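Local atomic coordinates of cellobiose 2-epimerase (Spirochaeta thermophila DSM 6192, PDB entry 5ZIG), a protein that probably catalyses the reversible epimerization of cellobiose to 4-O-beta-D-glucopyranosyl-D-mannose. Residues His25-Trp30 against Asp354-Trp360; His63-Ser68 against Ala82-Tyr87. One frame throughout, in Å; residues are numbered along the deposited sequence.

Contact 1: residues His25-Trp30 against Asp354-Trp360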
loop_
_atom_site.group_PDB
_atom_site.type_symbol
_atom_site.label_atom_id
_atom_site.label_comp_id
_atom_site.label_asym_id
_atom_site.label_seq_id
_atom_site.Cartn_x
_atom_site.Cartn_y
_atom_site.Cartn_z
ATOM N N HIS A 25 -1.456 -8.887 -17.908
ATOM C CA HIS A 25 -1.701 -9.911 -16.903
ATOM C C HIS A 25 -2.540 -9.396 -15.737
ATOM O O HIS A 25 -3.612 -9.948 -15.461
ATOM C CB HIS A 25 -0.358 -10.467 -16.415
ATOM C CG HIS A 25 -0.482 -11.752 -15.659
ATOM N ND1 HIS A 25 -0.558 -12.983 -16.280
ATOM C CD2 HIS A 25 -0.548 -11.998 -14.328
ATOM C CE1 HIS A 25 -0.663 -13.930 -15.362
ATOM N NE2 HIS A 25 -0.675 -13.355 -14.169
ATOM N N ILE A 26 -2.101 -8.353 -15.040
ATOM C CA ILE A 26 -2.782 -7.946 -13.808
ATOM C C ILE A 26 -4.135 -7.318 -14.130
ATOM O O ILE A 26 -5.182 -7.829 -13.723
ATOM C CB ILE A 26 -1.906 -6.990 -12.978
ATOM C CG1 ILE A 26 -0.821 -7.780 -12.233
ATOM C CG2 ILE A 26 -2.764 -6.247 -11.932
ATOM C CD1 ILE A 26 0.523 -7.019 -12.078
ATOM N N LEU A 27 -4.133 -6.202 -14.873
ATOM C CA LEU A 27 -5.387 -5.500 -15.155
ATOM C C LEU A 27 -6.432 -6.384 -15.845
ATOM O O LEU A 27 -7.606 -6.347 -15.431
ATOM C CB LEU A 27 -5.098 -4.221 -15.959
ATOM C CG LEU A 27 -4.266 -3.133 -15.248
ATOM C CD1 LEU A 27 -3.937 -1.926 -16.149
ATOM C CD2 LEU A 27 -5.015 -2.625 -13.987
ATOM N N PRO A 28 -6.106 -7.193 -16.857
ATOM C CA PRO A 28 -7.165 -8.015 -17.476
ATOM C C PRO A 28 -7.816 -8.984 -16.510
ATOM O O PRO A 28 -9.007 -9.272 -16.647
ATOM C CB PRO A 28 -6.431 -8.754 -18.607
ATOM C CG PRO A 28 -5.262 -7.894 -18.919
ATOM C CD PRO A 28 -4.839 -7.284 -17.616
ATOM N N PHE A 29 -7.082 -9.482 -15.521
ATOM C CA PHE A 29 -7.696 -10.393 -14.572
ATOM C C PHE A 29 -8.713 -9.655 -13.710
ATOM O O PHE A 29 -9.823 -10.148 -13.496
ATOM C CB PHE A 29 -6.615 -11.053 -13.721
ATOM C CG PHE A 29 -7.135 -11.833 -12.546
ATOM C CD1 PHE A 29 -7.283 -13.220 -12.629
ATOM C CD2 PHE A 29 -7.403 -11.207 -11.343
ATOM C CE1 PHE A 29 -7.714 -13.956 -11.535
ATOM C CE2 PHE A 29 -7.860 -11.933 -10.250
ATOM C CZ PHE A 29 -8.006 -13.317 -10.358
ATOM N N TRP A 30 -8.370 -8.456 -13.236
ATOM C CA TRP A 30 -9.299 -7.744 -12.362
ATOM C C TRP A 30 -10.476 -7.187 -13.146
ATOM O O TRP A 30 -11.603 -7.183 -12.639
ATOM C CB TRP A 30 -8.562 -6.652 -11.593
ATOM C CG TRP A 30 -7.661 -7.252 -10.586
ATOM C CD1 TRP A 30 -6.291 -7.271 -10.611
ATOM C CD2 TRP A 30 -8.054 -7.969 -9.406
ATOM N NE1 TRP A 30 -5.812 -7.944 -9.511
ATOM C CE2 TRP A 30 -6.874 -8.371 -8.750
ATOM C CE3 TRP A 30 -9.293 -8.292 -8.828
ATOM C CZ2 TRP A 30 -6.896 -9.101 -7.550
ATOM C CZ3 TRP A 30 -9.308 -9.000 -7.631
ATOM C CH2 TRP A 30 -8.121 -9.393 -7.009
ATOM N N ASP A 354 1.144 -16.243 -11.611
ATOM C CA ASP A 354 0.403 -17.424 -11.870
ATOM C C ASP A 354 -0.072 -17.335 -13.269
ATOM O O ASP A 354 -1.078 -16.775 -13.522
ATOM C CB ASP A 354 -0.785 -17.563 -10.932
ATOM C CG ASP A 354 -1.604 -18.826 -11.178
ATOM O OD1 ASP A 354 -2.608 -18.985 -10.530
ATOM O OD2 ASP A 354 -1.265 -19.646 -12.001
ATOM N N ARG A 355 0.688 -17.926 -14.179
ATOM C CA ARG A 355 0.308 -17.943 -15.570
ATOM C C ARG A 355 -0.850 -18.924 -15.877
ATOM O O ARG A 355 -1.538 -18.783 -16.851
ATOM C CB ARG A 355 1.511 -18.179 -16.451
ATOM C CG ARG A 355 2.486 -17.033 -16.484
ATOM C CD ARG A 355 3.843 -17.605 -16.618
ATOM N NE ARG A 355 4.887 -16.907 -15.924
ATOM C CZ ARG A 355 5.280 -15.675 -16.174
ATOM N NH1 ARG A 355 4.657 -14.933 -17.062
ATOM N NH2 ARG A 355 6.276 -15.187 -15.493
ATOM N N GLU A 356 -1.058 -19.888 -15.011
ATOM C CA GLU A 356 -2.156 -20.801 -15.170
ATOM C C GLU A 356 -3.499 -20.213 -14.744
ATOM O O GLU A 356 -4.352 -20.004 -15.537
ATOM C CB GLU A 356 -1.899 -22.069 -14.375
ATOM C CG GLU A 356 -0.897 -22.989 -14.997
ATOM C CD GLU A 356 -1.450 -23.704 -16.194
ATOM O OE1 GLU A 356 -2.473 -24.413 -16.065
ATOM O OE2 GLU A 356 -0.834 -23.572 -17.273
ATOM N N GLY A 357 -3.632 -19.936 -13.468
ATOM C CA GLY A 357 -4.846 -19.435 -12.902
ATOM C C GLY A 357 -5.056 -17.940 -12.840
ATOM O O GLY A 357 -6.051 -17.497 -12.328
ATOM N N GLY A 358 -4.094 -17.172 -13.318
ATOM C CA GLY A 358 -4.202 -15.730 -13.352
ATOM C C GLY A 358 -3.626 -14.974 -12.184
ATOM O O GLY A 358 -3.405 -15.519 -11.168
ATOM N N GLU A 359 -3.318 -13.709 -12.407
ATOM C CA GLU A 359 -2.741 -12.811 -11.418
ATOM C C GLU A 359 -1.485 -13.340 -10.738
ATOM O O GLU A 359 -0.706 -14.009 -11.302
ATOM C CB GLU A 359 -3.808 -12.437 -10.379
ATOM C CG GLU A 359 -4.050 -10.983 -10.138
ATOM C CD GLU A 359 -3.236 -10.433 -9.002
ATOM O OE1 GLU A 359 -2.627 -11.162 -8.251
ATOM O OE2 GLU A 359 -3.200 -9.247 -8.870
ATOM N N TRP A 360 -1.321 -13.003 -9.491
ATOM C CA TRP A 360 -0.232 -13.420 -8.676
ATOM C C TRP A 360 -0.677 -14.235 -7.470
ATOM O O TRP A 360 -1.693 -13.988 -6.911
ATOM C CB TRP A 360 0.553 -12.208 -8.153
ATOM C CG TRP A 360 1.262 -11.272 -9.136
ATOM C CD1 TRP A 360 1.074 -11.161 -10.462
ATOM C CD2 TRP A 360 2.244 -10.304 -8.821
ATOM N NE1 TRP A 360 1.836 -10.232 -10.985
ATOM C CE2 TRP A 360 2.596 -9.685 -10.006
ATOM C CE3 TRP A 360 2.860 -9.908 -7.661
ATOM C CZ2 TRP A 360 3.540 -8.691 -10.056
ATOM C CZ3 TRP A 360 3.791 -8.936 -7.728
ATOM C CH2 TRP A 360 4.117 -8.341 -8.910
HETATM O O HOH W 1 -4.012 -12.804 -14.988
#
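In the (α/α)6 barrel of this family, the end of the N-terminal helix 7-31 is joined here to the loop 354-360, which leads from helix 336-352 to strand 363-364. The loop folds back on itself: D354 OD2 accepts from G357 N (2.8 Å) in an Asx motif, and D354 N donates to E359 O (2.9 Å). E359 O accepts a second hydrogen bond, from H25 NE2 (2.9 Å), so this one carbonyl ties the loop both to itself and to the helix. E359 N is served by water 1, which accepts from it at 2.8 Å and donates to H25 O (2.9 Å). The E359 carboxylate is fully engaged. E359 OE2 accepts from W30 NE1 (3.0 Å) and from N386, while E359 OE1 takes W360 N (2.6 Å) and forms a salt bridge with K381; K376 pairs likewise with D354 OD1, so both buried acids of the loop have a lysine partner. Q21, one turn up the same helix as H25, accepts from W360 NE1. Apolar contacts fill in between the polar groups: I26 CD1 packs against W360 CE2 (4.0 Å), and E359 CB stands over the face of F29 in a CH-pi contact, 3.9 Å from the ring centroid. G358 passes beside the same ring with phi 94° and psi 158°, a conformation that calls for glycine; a CB there would also lie only 2.8 Å from F29 CD1, whereas G358 CA sits 4.0 Å from that atom.

Contact 2: residues His63-Ser68 against Ala82-Tyr87; sequences HLWTFS and AAGNAY
Two consecutive helices, 57-73 and 77-94, pack as an antiparallel α-hairpin, the repeating unit of the (α/α)6 barrel. Both segments are regular α-helix throughout. Their axes approach to 8.2 Å, with a signed crossing angle of -157°, and the register is set by F67 and A83, whose CA atoms lie 5.0 Å apart. Such closeness depends on the small residues of 82-87. A83 is the central bump: its CB enters a hollow formed by L64, F67 and S68, at 4.1 Å from L64 CD1, 3.8 Å from F67 CB and 4.0 Å from S68 N. One turn on, A86 CB rests against L64, 3.8 Å from its N and 3.9 Å from its CB. A82 CB points at the flat side of F67 (chi1 m), 3.7 Å from the ring centroid and 12° off the normal, a CH-pi contact. In the reverse direction L64 (chi1 t, chi2 p) reaches into the groove between A83 and Y87, placing CD1 3.2 Å from A83 O and 4.0 Å from Y87 CB. Y87 leaves sideways, its ring (chi1 t) stacking on Y132 of helix 119-136 and its hydroxyl bonded to E140. S68 OG turns back on its own helix, donating to L64 O (2.9 Å). With that hydroxyl spent internally and side-chain contacts almost wholly apolar, shape rather than directional bonding holds the buried interface.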
loop_
_atom_site.group_PDB
_atom_site.type_symbol
_atom_site.label_atom_id
_atom_site.label_comp_id
_atom_site.label_asym_id
_atom_site.label_seq_id
_atom_site.Cartn_x
_atom_site.Cartn_y
_atom_site.Cartn_z
ATOM N N HIS A 63 -9.015 -1.115 -5.778
ATOM C CA HIS A 63 -9.393 -1.222 -7.185
ATOM C C HIS A 63 -9.689 0.143 -7.786
ATOM O O HIS A 63 -9.328 0.409 -8.940
ATOM C CB HIS A 63 -10.591 -2.156 -7.348
ATOM C CG HIS A 63 -10.261 -3.599 -7.114
ATOM N ND1 HIS A 63 -9.107 -4.189 -7.589
ATOM C CD2 HIS A 63 -10.918 -4.561 -6.422
ATOM C CE1 HIS A 63 -9.079 -5.459 -7.215
ATOM N NE2 HIS A 63 -10.173 -5.712 -6.516
ATOM N N LEU A 64 -10.347 1.027 -7.021
ATOM C CA LEU A 64 -10.528 2.397 -7.494
ATOM C C LEU A 64 -9.185 3.063 -7.786
ATOM O O LEU A 64 -9.008 3.688 -8.839
ATOM C CB LEU A 64 -11.314 3.225 -6.477
ATOM C CG LEU A 64 -11.505 4.674 -6.989
ATOM C CD1 LEU A 64 -12.132 4.680 -8.387
ATOM C CD2 LEU A 64 -12.305 5.600 -6.034
ATOM N N TRP A 65 -8.235 2.966 -6.848
ATOM C CA TRP A 65 -6.925 3.572 -7.067
ATOM C C TRP A 65 -6.247 2.941 -8.276
ATOM O O TRP A 65 -5.754 3.647 -9.159
ATOM C CB TRP A 65 -6.042 3.447 -5.816
ATOM C CG TRP A 65 -4.665 4.118 -5.964
ATOM C CD1 TRP A 65 -4.328 5.399 -5.602
ATOM C CD2 TRP A 65 -3.463 3.527 -6.497
ATOM N NE1 TRP A 65 -3.004 5.636 -5.877
ATOM C CE2 TRP A 65 -2.449 4.504 -6.422
ATOM C CE3 TRP A 65 -3.148 2.262 -7.009
ATOM C CZ2 TRP A 65 -1.146 4.267 -6.869
ATOM C CZ3 TRP A 65 -1.839 2.030 -7.455
ATOM C CH2 TRP A 65 -0.863 3.022 -7.369
ATOM N N THR A 66 -6.279 1.611 -8.367
ATOM C CA THR A 66 -5.569 0.936 -9.450
ATOM C C THR A 66 -6.069 1.394 -10.819
ATOM O O THR A 66 -5.270 1.772 -11.682
ATOM C CB THR A 66 -5.693 -0.579 -9.295
ATOM O OG1 THR A 66 -4.848 -1.020 -8.223
ATOM C CG2 THR A 66 -5.291 -1.301 -10.588
ATOM N N PHE A 67 -7.388 1.421 -11.024
ATOM C CA PHE A 67 -7.902 1.722 -12.355
ATOM C C PHE A 67 -7.861 3.205 -12.695
ATOM O O PHE A 67 -7.840 3.556 -13.886
ATOM C CB PHE A 67 -9.322 1.171 -12.515
ATOM C CG PHE A 67 -9.336 -0.322 -12.718
ATOM C CD1 PHE A 67 -9.011 -0.862 -13.946
ATOM C CD2 PHE A 67 -9.603 -1.173 -11.671
ATOM C CE1 PHE A 67 -8.993 -2.230 -14.135
ATOM C CE2 PHE A 67 -9.599 -2.540 -11.849
ATOM C CZ PHE A 67 -9.291 -3.073 -13.069
ATOM N N SER A 68 -7.860 4.074 -11.688
ATOM C CA SER A 68 -7.564 5.484 -11.928
ATOM C C SER A 68 -6.152 5.661 -12.497
ATOM O O SER A 68 -5.953 6.345 -13.506
ATOM C CB SER A 68 -7.715 6.251 -10.624
ATOM O OG SER A 68 -9.062 6.232 -10.177
ATOM N N ALA A 82 -14.081 0.758 -15.248
ATOM C CA ALA A 82 -13.884 0.003 -14.017
ATOM C C ALA A 82 -13.685 0.939 -12.838
ATOM O O ALA A 82 -14.233 0.708 -11.754
ATOM C CB ALA A 82 -12.693 -0.951 -14.161
ATOM N N ALA A 83 -12.916 2.012 -13.035
ATOM C CA ALA A 83 -12.757 2.996 -11.973
ATOM C C ALA A 83 -14.113 3.570 -11.569
ATOM O O ALA A 83 -14.444 3.621 -10.383
ATOM C CB ALA A 83 -11.797 4.095 -12.413
ATOM N N GLY A 84 -14.908 3.999 -12.551
ATOM C CA GLY A 84 -16.249 4.480 -12.255
ATOM C C GLY A 84 -17.083 3.446 -11.527
ATOM O O GLY A 84 -17.849 3.782 -10.619
ATOM N N ASN A 85 -16.940 2.170 -11.910
ATOM C CA ASN A 85 -17.659 1.110 -11.212
ATOM C C ASN A 85 -17.221 1.042 -9.763
ATOM O O ASN A 85 -18.052 0.982 -8.850
ATOM C CB ASN A 85 -17.443 -0.244 -11.894
ATOM C CG ASN A 85 -18.059 -1.395 -11.105
ATOM O OD1 ASN A 85 -19.096 -1.234 -10.449
ATOM N ND2 ASN A 85 -17.426 -2.556 -11.155
ATOM N N ALA A 86 -15.910 1.032 -9.529
ATOM C CA ALA A 86 -15.436 0.986 -8.155
ATOM C C ALA A 86 -15.826 2.246 -7.400
ATOM O O ALA A 86 -16.087 2.194 -6.191
ATOM C CB ALA A 86 -13.926 0.783 -8.127
ATOM N N TYR A 87 -15.910 3.374 -8.097
ATOM C CA TYR A 87 -16.237 4.626 -7.420
ATOM C C TYR A 87 -17.697 4.638 -6.968
ATOM O O TYR A 87 -17.988 4.941 -5.808
ATOM C CB TYR A 87 -15.943 5.805 -8.340
ATOM C CG TYR A 87 -16.382 7.152 -7.803
ATOM C CD1 TYR A 87 -15.693 7.776 -6.768
ATOM C CD2 TYR A 87 -17.487 7.793 -8.336
ATOM C CE1 TYR A 87 -16.088 8.993 -6.300
ATOM C CE2 TYR A 87 -17.904 9.011 -7.863
ATOM C CZ TYR A 87 -17.202 9.608 -6.847
ATOM O OH TYR A 87 -17.626 10.830 -6.387
#

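In the fold
Contact 2 joins two successive helices, whereas contact 1 brings together parts of the chain more than 320 residues apart; in sequence, contact 2 falls between the two halves of contact 1. Their centres are about 18 Å apart, yet they touch through segments 25-30 and 63-68: W30 CE3 lies 3.3 Å from H63 CE1, W30 CB 3.9 Å from F67 CZ, and L27 CD2 3.7 Å from T66 CG2. Helix 57-73 packs on both helix 7-31 and helix 77-94, and the three meet around F67, with L31 also touching A82. Residues just before and at the start of helix 384-402 tie into both contacts: K381 and N386 bind E359, and S383 bonds to H63.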